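Local coordinates for protein alpha-galactosidase 1 (Saccharomyces cerevisiae, PDB 3LRK) that hydrolyses terminal, non-reducing alpha-D-galactose residues from alpha-D-galactosides such as galactose oligosaccharides, galactomannans and galactolipids, at residues Arg142-Lys147 with Thr177-Phe182; Gly27-Met32 with Ile315-Asn320; Cys186-Asp191 with Ser203-Gly208. The protein carries 1 engineered substitution. All coordinates share one frame; numbering follows the deposited sequence.

Contact 1 of 3, residues Arg142-Lys147 with Thr177-Phe182; sequences RVDYLK and TGRPVF. Engineered in segment 177-182: Val-181 (natural residue Ile). With NAG (2-acetamido-2-deoxy-beta-D-glucopyranose), chain E.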
loop_
_atom_site.group_PDB
_atom_site.type_symbol
_atom_site.label_atom_id
_atom_site.label_comp_id
_atom_site.label_asym_id
_atom_site.label_seq_id
_atom_site.Cartn_x
_atom_site.Cartn_y
_atom_site.Cartn_z
ATOM N N ARG A 142 -36.966 3.905 21.640
ATOM C CA ARG A 142 -36.626 5.231 22.203
ATOM C C ARG A 142 -35.140 5.389 22.531
ATOM O O ARG A 142 -34.748 6.051 23.494
ATOM C CB ARG A 142 -37.550 5.562 23.396
ATOM C CG ARG A 142 -39.015 5.561 22.961
ATOM C CD ARG A 142 -39.981 5.779 24.106
ATOM N NE ARG A 142 -40.164 4.622 24.991
ATOM C CZ ARG A 142 -40.888 3.540 24.703
ATOM N NH1 ARG A 142 -41.476 3.408 23.520
ATOM N NH2 ARG A 142 -41.032 2.579 25.604
ATOM N N VAL A 143 -34.325 4.785 21.669
ATOM C CA VAL A 143 -32.872 4.840 21.724
ATOM C C VAL A 143 -32.369 6.203 21.211
ATOM O O VAL A 143 -32.944 6.759 20.294
ATOM C CB VAL A 143 -32.298 3.669 20.863
ATOM C CG1 VAL A 143 -30.783 3.794 20.650
ATOM C CG2 VAL A 143 -32.648 2.326 21.511
ATOM N N ASP A 144 -31.295 6.721 21.807
ATOM C CA ASP A 144 -30.754 8.059 21.471
ATOM C C ASP A 144 -29.389 8.049 20.804
ATOM O O ASP A 144 -28.889 9.108 20.408
ATOM C CB ASP A 144 -30.655 8.922 22.733
ATOM C CG ASP A 144 -31.935 8.924 23.536
ATOM O OD1 ASP A 144 -32.984 9.368 23.010
ATOM O OD2 ASP A 144 -31.892 8.448 24.684
ATOM N N TYR A 145 -28.788 6.859 20.689
ATOM C CA TYR A 145 -27.386 6.697 20.301
ATOM C C TYR A 145 -27.196 5.277 19.781
ATOM O O TYR A 145 -27.707 4.319 20.367
ATOM C CB TYR A 145 -26.522 6.943 21.539
ATOM C CG TYR A 145 -25.003 6.836 21.439
ATOM C CD1 TYR A 145 -24.361 5.599 21.290
ATOM C CD2 TYR A 145 -24.210 7.979 21.578
ATOM C CE1 TYR A 145 -22.950 5.516 21.262
ATOM C CE2 TYR A 145 -22.831 7.910 21.543
ATOM C CZ TYR A 145 -22.200 6.681 21.382
ATOM O OH TYR A 145 -20.818 6.631 21.352
ATOM N N LEU A 146 -26.464 5.137 18.679
ATOM C CA LEU A 146 -26.139 3.800 18.152
ATOM C C LEU A 146 -24.649 3.662 17.931
ATOM O O LEU A 146 -24.053 4.441 17.177
ATOM C CB LEU A 146 -26.895 3.514 16.841
ATOM C CG LEU A 146 -26.660 2.139 16.175
ATOM C CD1 LEU A 146 -27.152 0.987 17.051
ATOM C CD2 LEU A 146 -27.315 2.091 14.785
ATOM N N LYS A 147 -24.045 2.669 18.581
ATOM C CA LYS A 147 -22.671 2.275 18.268
ATOM C C LYS A 147 -22.741 1.175 17.194
ATOM O O LYS A 147 -23.429 0.167 17.370
ATOM C CB LYS A 147 -21.945 1.816 19.539
ATOM C CG LYS A 147 -20.626 1.108 19.283
ATOM C CD LYS A 147 -19.975 0.620 20.555
ATOM C CE LYS A 147 -18.782 -0.256 20.214
ATOM N NZ LYS A 147 -17.954 -0.585 21.404
ATOM N N THR A 177 -36.408 7.308 10.447
ATOM C CA THR A 177 -37.271 7.102 11.624
ATOM C C THR A 177 -37.813 8.410 12.207
ATOM O O THR A 177 -38.825 8.402 12.928
ATOM C CB THR A 177 -36.536 6.365 12.755
ATOM O OG1 THR A 177 -35.554 7.232 13.347
ATOM C CG2 THR A 177 -35.869 5.070 12.242
ATOM N N GLY A 178 -37.130 9.514 11.913
ATOM C CA GLY A 178 -37.493 10.823 12.461
ATOM C C GLY A 178 -37.023 11.071 13.891
ATOM O O GLY A 178 -37.178 12.190 14.408
ATOM N N ARG A 179 -36.467 10.040 14.536
ATOM C CA ARG A 179 -35.979 10.170 15.907
ATOM C C ARG A 179 -34.499 10.516 15.848
ATOM O O ARG A 179 -33.739 9.788 15.212
ATOM C CB ARG A 179 -36.205 8.889 16.742
ATOM C CG ARG A 179 -35.759 9.080 18.210
ATOM C CD ARG A 179 -35.841 7.834 19.088
ATOM N NE ARG A 179 -35.445 8.168 20.459
ATOM C CZ ARG A 179 -36.283 8.649 21.376
ATOM N NH1 ARG A 179 -37.568 8.835 21.079
ATOM N NH2 ARG A 179 -35.841 8.948 22.585
ATOM N N PRO A 180 -34.086 11.630 16.499
ATOM C CA PRO A 180 -32.664 11.959 16.555
ATOM C C PRO A 180 -31.877 10.856 17.249
ATOM O O PRO A 180 -32.221 10.422 18.358
ATOM C CB PRO A 180 -32.623 13.259 17.378
ATOM C CG PRO A 180 -33.996 13.830 17.249
ATOM C CD PRO A 180 -34.900 12.632 17.215
ATOM N N VAL A 181 -30.850 10.383 16.560
ATOM C CA VAL A 181 -29.952 9.362 17.099
ATOM C C VAL A 181 -28.521 9.810 16.831
ATOM O O VAL A 181 -28.143 10.093 15.680
ATOM C CB VAL A 181 -30.257 7.945 16.492
ATOM C CG1 VAL A 181 -29.268 6.880 16.999
ATOM C CG2 VAL A 181 -31.704 7.521 16.771
ATOM N N PHE A 182 -27.741 9.918 17.904
ATOM C CA PHE A 182 -26.310 10.137 17.812
ATOM C C PHE A 182 -25.695 8.882 17.178
ATOM O O PHE A 182 -25.811 7.786 17.731
ATOM C CB PHE A 182 -25.733 10.325 19.221
ATOM C CG PHE A 182 -24.310 10.849 19.244
ATOM C CD1 PHE A 182 -23.238 10.045 18.850
ATOM C CD2 PHE A 182 -24.051 12.148 19.673
ATOM C CE1 PHE A 182 -21.948 10.524 18.882
ATOM C CE2 PHE A 182 -22.760 12.635 19.716
ATOM C CZ PHE A 182 -21.707 11.826 19.313
HETATM C C1 NAG E . -32.689 13.867 8.564
HETATM C C2 NAG E . -32.594 14.599 9.911
HETATM C C3 NAG E . -32.958 16.078 9.791
HETATM C C4 NAG E . -32.154 16.760 8.688
HETATM C C5 NAG E . -32.118 15.941 7.401
HETATM C C6 NAG E . -30.926 16.440 6.604
HETATM C C7 NAG E . -33.024 13.229 11.892
HETATM C C8 NAG E . -34.088 12.619 12.757
HETATM N N2 NAG E . -33.469 13.988 10.894
HETATM O O3 NAG E . -32.648 16.721 11.001
HETATM O O4 NAG E . -32.690 18.044 8.411
HETATM O O5 NAG E . -31.916 14.541 7.589
HETATM O O6 NAG E . -31.188 16.103 5.279
HETATM O O7 NAG E . -31.831 13.028 12.123
HETATM O O HOH W 1 -33.154 11.004 20.714
#
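Arg-179 brings its charged end to the backbone of Arg-142 and Val-143 and to the carboxylate of Asp-144. Its CG is anti to the backbone N (chi1 -177°) and the chain stays extended as far as NE, which carries the guanidinium across to the other segment. NH2 forms a salt bridge with Asp-144 OD1 at 2.9 Å, meeting that oxygen on its syn side, though tilted out of the carboxylate plane. NE donates to Val-143 O at 2.9 Å, from above the carbonyl plane. Arg-142 CA lies over the centre of one guanidinium face, 3.5 Å from Arg-179 CZ. A water gives hydrogen bonds to both Asp-144 OD1 and Pro-180 O. The other carboxylate oxygen, OD2, is held by His-104 and by the backbone N of Phe-110. A leucine in place of Arg-179 would probably leave Asp-144 OD1 without its charged mate and Val-143 O without its side-chain donor.

The backbones pair as parallel strands. Phe-182 N donates to Asp-144 O at 2.9 Å, and Leu-146 N donates to Phe-182 O at 2.9 Å. This is where strands 145-149 and 182-185 first meet. Helix 160-177 is the crossover between them, so the contact belongs to a beta-alpha-beta unit of the TIM barrel.

The apolar contacts begin with Tyr-145 and Phe-182, whose side chains lie side by side and point the same way. Their planes are 13° apart but slid, so the rings barely overlap. Tyr-145 CE2 comes within 3.5 Å of Phe-182 CD1. Tyr-68 meets both rings, and Tyr-145 OH probably bonds to Gln-31. Val-181, an engineered residue, sets its CG1 4.1 Å from Leu-146 CB. Before the strand begins, the acetamido methyl C8 of an N-acetylglucosamine lies 3.5 Å from Gly-178 C.

Contact 2 of 3, residues Gly27-Met32 with Ile315-Asn320; sequences GLTPQM and INQDSN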
loop_
_atom_site.group_PDB
_atom_site.type_symbol
_atom_site.label_atom_id
_atom_site.label_comp_id
_atom_site.label_asym_id
_atom_site.label_seq_id
_atom_site.Cartn_x
_atom_site.Cartn_y
_atom_site.Cartn_z
ATOM N N GLY A 27 -23.659 15.967 18.308
ATOM C CA GLY A 27 -22.196 15.926 18.424
ATOM C C GLY A 27 -21.538 17.296 18.320
ATOM O O GLY A 27 -20.434 17.422 17.793
ATOM N N LEU A 28 -22.208 18.332 18.825
ATOM C CA LEU A 28 -21.621 19.678 18.795
ATOM C C LEU A 28 -20.354 19.743 19.645
ATOM O O LEU A 28 -19.478 20.564 19.398
ATOM C CB LEU A 28 -22.644 20.751 19.200
ATOM C CG LEU A 28 -23.918 20.802 18.345
ATOM C CD1 LEU A 28 -24.778 21.999 18.767
ATOM C CD2 LEU A 28 -23.618 20.847 16.812
ATOM N N THR A 29 -20.279 18.869 20.647
ATOM C CA THR A 29 -19.041 18.546 21.351
ATOM C C THR A 29 -18.981 17.003 21.379
ATOM O O THR A 29 -19.994 16.353 21.112
ATOM C CB THR A 29 -19.069 19.040 22.799
ATOM O OG1 THR A 29 -20.195 18.449 23.472
ATOM C CG2 THR A 29 -19.144 20.595 22.868
ATOM N N PRO A 30 -17.809 16.417 21.693
ATOM C CA PRO A 30 -17.719 14.957 21.730
ATOM C C PRO A 30 -18.656 14.378 22.792
ATOM O O PRO A 30 -18.935 15.047 23.788
ATOM C CB PRO A 30 -16.251 14.712 22.089
ATOM C CG PRO A 30 -15.546 15.939 21.611
ATOM C CD PRO A 30 -16.504 17.037 21.974
ATOM N N GLN A 31 -19.166 13.172 22.559
ATOM C CA GLN A 31 -20.083 12.537 23.516
ATOM C C GLN A 31 -19.358 12.091 24.774
ATOM O O GLN A 31 -18.159 11.841 24.752
ATOM C CB GLN A 31 -20.867 11.374 22.880
ATOM C CG GLN A 31 -20.055 10.127 22.545
ATOM C CD GLN A 31 -19.416 10.171 21.163
ATOM O OE1 GLN A 31 -19.020 11.243 20.676
ATOM N NE2 GLN A 31 -19.313 8.999 20.520
ATOM N N MET A 32 -20.099 12.022 25.879
ATOM C CA MET A 32 -19.579 11.486 27.128
ATOM C C MET A 32 -20.592 10.492 27.674
ATOM O O MET A 32 -21.800 10.686 27.530
ATOM C CB MET A 32 -19.360 12.598 28.168
ATOM C CG MET A 32 -18.291 13.623 27.815
ATOM S SD MET A 32 -18.396 15.109 28.864
ATOM C CE MET A 32 -17.825 14.425 30.424
ATOM N N ILE A 315 -11.695 21.164 28.508
ATOM C CA ILE A 315 -10.878 21.114 27.285
ATOM C C ILE A 315 -11.602 20.321 26.198
ATOM O O ILE A 315 -11.735 20.793 25.070
ATOM C CB ILE A 315 -9.470 20.487 27.527
ATOM C CG1 ILE A 315 -8.650 21.315 28.533
ATOM C CG2 ILE A 315 -8.695 20.300 26.195
ATOM C CD1 ILE A 315 -8.466 22.800 28.152
ATOM N N ASN A 316 -12.058 19.122 26.563
ATOM C CA ASN A 316 -12.744 18.210 25.653
ATOM C C ASN A 316 -14.048 18.794 25.146
ATOM O O ASN A 316 -14.444 18.557 24.011
ATOM C CB ASN A 316 -13.023 16.872 26.346
ATOM C CG ASN A 316 -13.660 15.850 25.410
ATOM O OD1 ASN A 316 -14.860 15.603 25.479
ATOM N ND2 ASN A 316 -12.859 15.278 24.514
ATOM N N GLN A 317 -14.689 19.588 25.998
ATOM C CA GLN A 317 -16.004 20.146 25.725
ATOM C C GLN A 317 -15.929 21.617 25.330
ATOM O O GLN A 317 -16.930 22.331 25.395
ATOM C CB GLN A 317 -16.917 19.957 26.942
ATOM C CG GLN A 317 -17.208 18.485 27.281
ATOM C CD GLN A 317 -18.045 17.790 26.220
ATOM O OE1 GLN A 317 -19.164 18.211 25.925
ATOM N NE2 GLN A 317 -17.509 16.710 25.647
ATOM N N ASP A 318 -14.745 22.058 24.902
ATOM C CA ASP A 318 -14.578 23.408 24.369
ATOM C C ASP A 318 -15.593 23.651 23.246
ATOM O O ASP A 318 -15.777 22.802 22.375
ATOM C CB ASP A 318 -13.157 23.605 23.831
ATOM C CG ASP A 318 -12.823 25.072 23.579
ATOM O OD1 ASP A 318 -13.140 25.906 24.453
ATOM O OD2 ASP A 318 -12.251 25.392 22.512
ATOM N N SER A 319 -16.255 24.802 23.256
ATOM C CA SER A 319 -17.209 25.084 22.193
ATOM C C SER A 319 -16.430 25.361 20.904
ATOM O O SER A 319 -15.294 25.827 20.950
ATOM C CB SER A 319 -18.165 26.217 22.566
ATOM O OG SER A 319 -17.449 27.363 22.946
ATOM N N ASN A 320 -17.018 25.008 19.765
ATOM C CA ASN A 320 -16.315 25.114 18.474
ATOM C C ASN A 320 -14.981 24.361 18.503
ATOM O O ASN A 320 -13.994 24.780 17.892
ATOM C CB ASN A 320 -16.138 26.588 18.069
ATOM C CG ASN A 320 -17.445 27.364 18.119
ATOM O OD1 ASN A 320 -18.439 26.972 17.498
ATOM N ND2 ASN A 320 -17.454 28.469 18.867
HETATM O O HOH W 2 -19.631 23.389 19.849
#
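The loop that leads into the first strand of the TIM barrel meets the end of helix 310-316 here. Thr-29 and Pro-30 of the loop, and Met-32, which opens the strand, pack against Asn-316 and Gln-317. Gln-317 is the first residue to leave the helical path. Its side chain turns back to the loop through a bend at chi2 (-67°), and both ends of its amide are used. OE1 accepts a hydrogen bond from Thr-29 OG1 at 2.7 Å. The hydroxyl sits between the backbone N and the carbonyl carbon (chi1 58°), and the two side chains cross at about a right angle. NE2 donates to Pro-30 O at 2.9 Å. That bond is almost straight, 172° at the hydrogen, and the acceptor lies in the amide plane. NE2 also donates to Asn-316 OD1 at 2.9 Å, again close to the amide plane. Three hydrogen bonds therefore fix the amide and its rotation.

Met-32 and Pro-30 pack beside this amide and Asn-316. Met-32 SD lies 3.7 Å from Gln-317 NE2, its chain crossing the glutamine obliquely. The Pro-30 ring comes tip to tip with Asn-316, and its CB is 3.8 Å from Asn-316 OD1. Pro-30 CD also approaches the backbone, at 3.3 Å from Asn-316 O. Farther along, a water donates to Leu-28 O and accepts from Asn-320 N, joining the segments a second time.

The contact is mostly buried. Asn-316 ND2 is bound by the backbone oxygens of Ser-288 and Ala-284, which ties the helix end to helix 273-285 and to the loop before strand 290-292. Leu-290 of that strand touches both Met-32 and Asn-316. Gln-317 also packs on Tyr-428, and Ser-319 on Lys-429, both of helix 428-433.

Contact 3 of 3, residues Cys186-Asp191 with Ser203-Gly208; sequences CNWGQD and SWRMSG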
loop_
_atom_site.group_PDB
_atom_site.type_symbol
_atom_site.label_atom_id
_atom_site.label_comp_id
_atom_site.label_asym_id
_atom_site.label_seq_id
_atom_site.Cartn_x
_atom_site.Cartn_y
_atom_site.Cartn_z
ATOM N N CYS A 186 -18.133 2.367 14.304
ATOM C CA CYS A 186 -17.121 1.508 14.894
ATOM C C CYS A 186 -16.540 0.615 13.804
ATOM O O CYS A 186 -16.770 -0.585 13.802
ATOM C CB CYS A 186 -17.715 0.657 16.031
ATOM S SG CYS A 186 -16.505 -0.311 16.990
ATOM N N ASN A 187 -15.797 1.219 12.873
ATOM C CA ASN A 187 -15.115 0.458 11.843
ATOM C C ASN A 187 -13.589 0.522 11.934
ATOM O O ASN A 187 -12.902 0.162 10.979
ATOM C CB ASN A 187 -15.625 0.829 10.430
ATOM C CG ASN A 187 -14.858 1.984 9.797
ATOM O OD1 ASN A 187 -14.504 2.958 10.466
ATOM N ND2 ASN A 187 -14.615 1.884 8.490
ATOM N N TRP A 188 -13.071 0.993 13.074
ATOM C CA TRP A 188 -11.636 0.921 13.390
ATOM C C TRP A 188 -10.708 1.715 12.438
ATOM O O TRP A 188 -9.522 1.385 12.292
ATOM C CB TRP A 188 -11.177 -0.541 13.438
ATOM C CG TRP A 188 -12.202 -1.503 13.981
ATOM C CD1 TRP A 188 -12.882 -1.411 15.183
ATOM C CD2 TRP A 188 -12.641 -2.718 13.362
ATOM N NE1 TRP A 188 -13.729 -2.491 15.322
ATOM C CE2 TRP A 188 -13.594 -3.311 14.229
ATOM C CE3 TRP A 188 -12.317 -3.371 12.156
ATOM C CZ2 TRP A 188 -14.224 -4.532 13.929
ATOM C CZ3 TRP A 188 -12.946 -4.592 11.861
ATOM C CH2 TRP A 188 -13.889 -5.150 12.743
ATOM N N GLY A 189 -11.261 2.741 11.796
ATOM C CA GLY A 189 -10.503 3.597 10.863
ATOM C C GLY A 189 -10.387 3.040 9.462
ATOM O O GLY A 189 -9.734 3.640 8.599
ATOM N N GLN A 190 -11.029 1.898 9.229
ATOM C CA GLN A 190 -10.828 1.115 8.006
ATOM C C GLN A 190 -11.295 1.905 6.801
ATOM O O GLN A 190 -12.396 2.481 6.813
ATOM C CB GLN A 190 -11.594 -0.207 8.109
ATOM C CG GLN A 190 -11.357 -1.220 6.999
ATOM C CD GLN A 190 -12.212 -2.467 7.187
ATOM O OE1 GLN A 190 -13.453 -2.408 7.158
ATOM N NE2 GLN A 190 -11.553 -3.608 7.392
ATOM N N ASP A 191 -10.451 1.933 5.772
ATOM C CA ASP A 191 -10.729 2.656 4.531
ATOM C C ASP A 191 -10.797 4.189 4.726
ATOM O O ASP A 191 -11.578 4.860 4.061
ATOM C CB ASP A 191 -12.004 2.105 3.851
ATOM C CG ASP A 191 -11.871 0.626 3.492
ATOM O OD1 ASP A 191 -10.777 0.219 3.056
ATOM O OD2 ASP A 191 -12.845 -0.111 3.653
ATOM N N SER A 203 -19.434 10.471 15.166
ATOM C CA SER A 203 -18.091 10.071 15.589
ATOM C C SER A 203 -17.722 8.762 14.872
ATOM O O SER A 203 -18.598 8.057 14.356
ATOM C CB SER A 203 -17.980 9.930 17.126
ATOM O OG SER A 203 -18.686 8.797 17.614
ATOM N N TRP A 204 -16.425 8.484 14.804
ATOM C CA TRP A 204 -15.913 7.255 14.178
ATOM C C TRP A 204 -14.695 6.747 14.924
ATOM O O TRP A 204 -13.730 7.485 15.150
ATOM C CB TRP A 204 -15.567 7.477 12.691
ATOM C CG TRP A 204 -14.838 8.742 12.442
ATOM C CD1 TRP A 204 -13.491 8.923 12.454
ATOM C CD2 TRP A 204 -15.418 10.034 12.174
ATOM N NE1 TRP A 204 -13.186 10.244 12.197
ATOM C CE2 TRP A 204 -14.350 10.947 12.028
ATOM C CE3 TRP A 204 -16.732 10.502 12.038
ATOM C CZ2 TRP A 204 -14.551 12.313 11.754
ATOM C CZ3 TRP A 204 -16.933 11.879 11.775
ATOM C CH2 TRP A 204 -15.842 12.752 11.628
ATOM N N ARG A 205 -14.740 5.478 15.320
ATOM C CA ARG A 205 -13.548 4.822 15.817
ATOM C C ARG A 205 -12.496 4.917 14.718
ATOM O O ARG A 205 -12.820 4.764 13.549
ATOM C CB ARG A 205 -13.858 3.365 16.167
ATOM C CG ARG A 205 -14.685 3.228 17.471
ATOM C CD ARG A 205 -13.777 3.262 18.724
ATOM N NE ARG A 205 -12.738 2.253 18.562
ATOM C CZ ARG A 205 -12.899 0.955 18.800
ATOM N NH1 ARG A 205 -14.042 0.486 19.306
ATOM N NH2 ARG A 205 -11.896 0.134 18.544
ATOM N N MET A 206 -11.247 5.173 15.085
ATOM C CA MET A 206 -10.209 5.340 14.078
ATOM C C MET A 206 -9.108 4.306 14.248
ATOM O O MET A 206 -8.061 4.413 13.616
ATOM C CB MET A 206 -9.650 6.765 14.087
ATOM C CG MET A 206 -9.420 7.391 15.490
ATOM S SD MET A 206 -8.310 6.489 16.608
ATOM C CE MET A 206 -6.744 6.597 15.735
ATOM N N SER A 207 -9.344 3.328 15.127
ATOM C CA SER A 207 -8.368 2.258 15.384
ATOM C C SER A 207 -9.031 0.979 15.903
ATOM O O SER A 207 -10.210 0.985 16.268
ATOM C CB SER A 207 -7.297 2.718 16.397
ATOM O OG SER A 207 -7.793 2.690 17.731
ATOM N N GLY A 208 -8.253 -0.108 15.950
ATOM C CA GLY A 208 -8.642 -1.331 16.673
ATOM C C GLY A 208 -8.792 -1.044 18.164
ATOM O O GLY A 208 -8.363 0.013 18.642
HETATM O O HOH W 3 -15.388 4.041 12.761
#
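Arg-205 touches Cys-186 and Trp-188 with the start and the tip of its side chain. CB lies 4.0 Å from Trp-188 N, a buried polar atom with no partner in the model. CG packs against Cys-186, 3.9 Å from its CA. The chain then bends twice, at chi2 (-84°) and chi3 (-53°), and this folds the guanidinium back beside the loop. NH1 ends 3.5 Å from Cys-186 SG. NH2 donates to Ser-207 O at 3.0 Å and also forms a salt bridge with Asp-209, the proton donor. Trp-188 CD1 stands over one guanidinium face, 3.8 Å from Arg-205 NH2, but the two planes are 52° apart and do not stack.

Both segments belong to the catalytic end of the TIM barrel: one follows strand 182-185, the other is strand 203-205 and the loop after it. Arg-205 is a substrate-binding residue. Trp-188 also touches the nucleophile Asp-149 and packs on Tyr-195 of a second subunit.

Asn-187 to Gln-190 form a type I' turn. At Gly-189 a side chain would run into Met-206 O, and its positive phi also suits glycine. Trp-188 CA makes a CA-H...O contact of 3.2 Å with Ser-207 O. A water bridges the segments: it accepts from Asn-187 N and donates to Asn-187 OD1, also bonded to Thr-193, and to Arg-205 O.

All three contacts lie in the TIM-barrel part of the chain, with centres 19 to 20 Å apart. Contact 2 spans the longest stretch of sequence. It joins the loop before the first strand to the end of helix 310-316, the second helix after the last strand. Contacts 1 and 3 fall between its two segments, one after the other, on neighbouring strands of the same parallel sheet. Gln-31 of contact 2 links the set: its NE2 probably bonds to Tyr-145 OH of contact 1 and to Ser-203 OG of contact 3. Lys-147 of contact 1 and Arg-205 of contact 3 are substrate-binding residues, whereas contact 2 lies away from the active site and joins the two ends of the barrel's sequence.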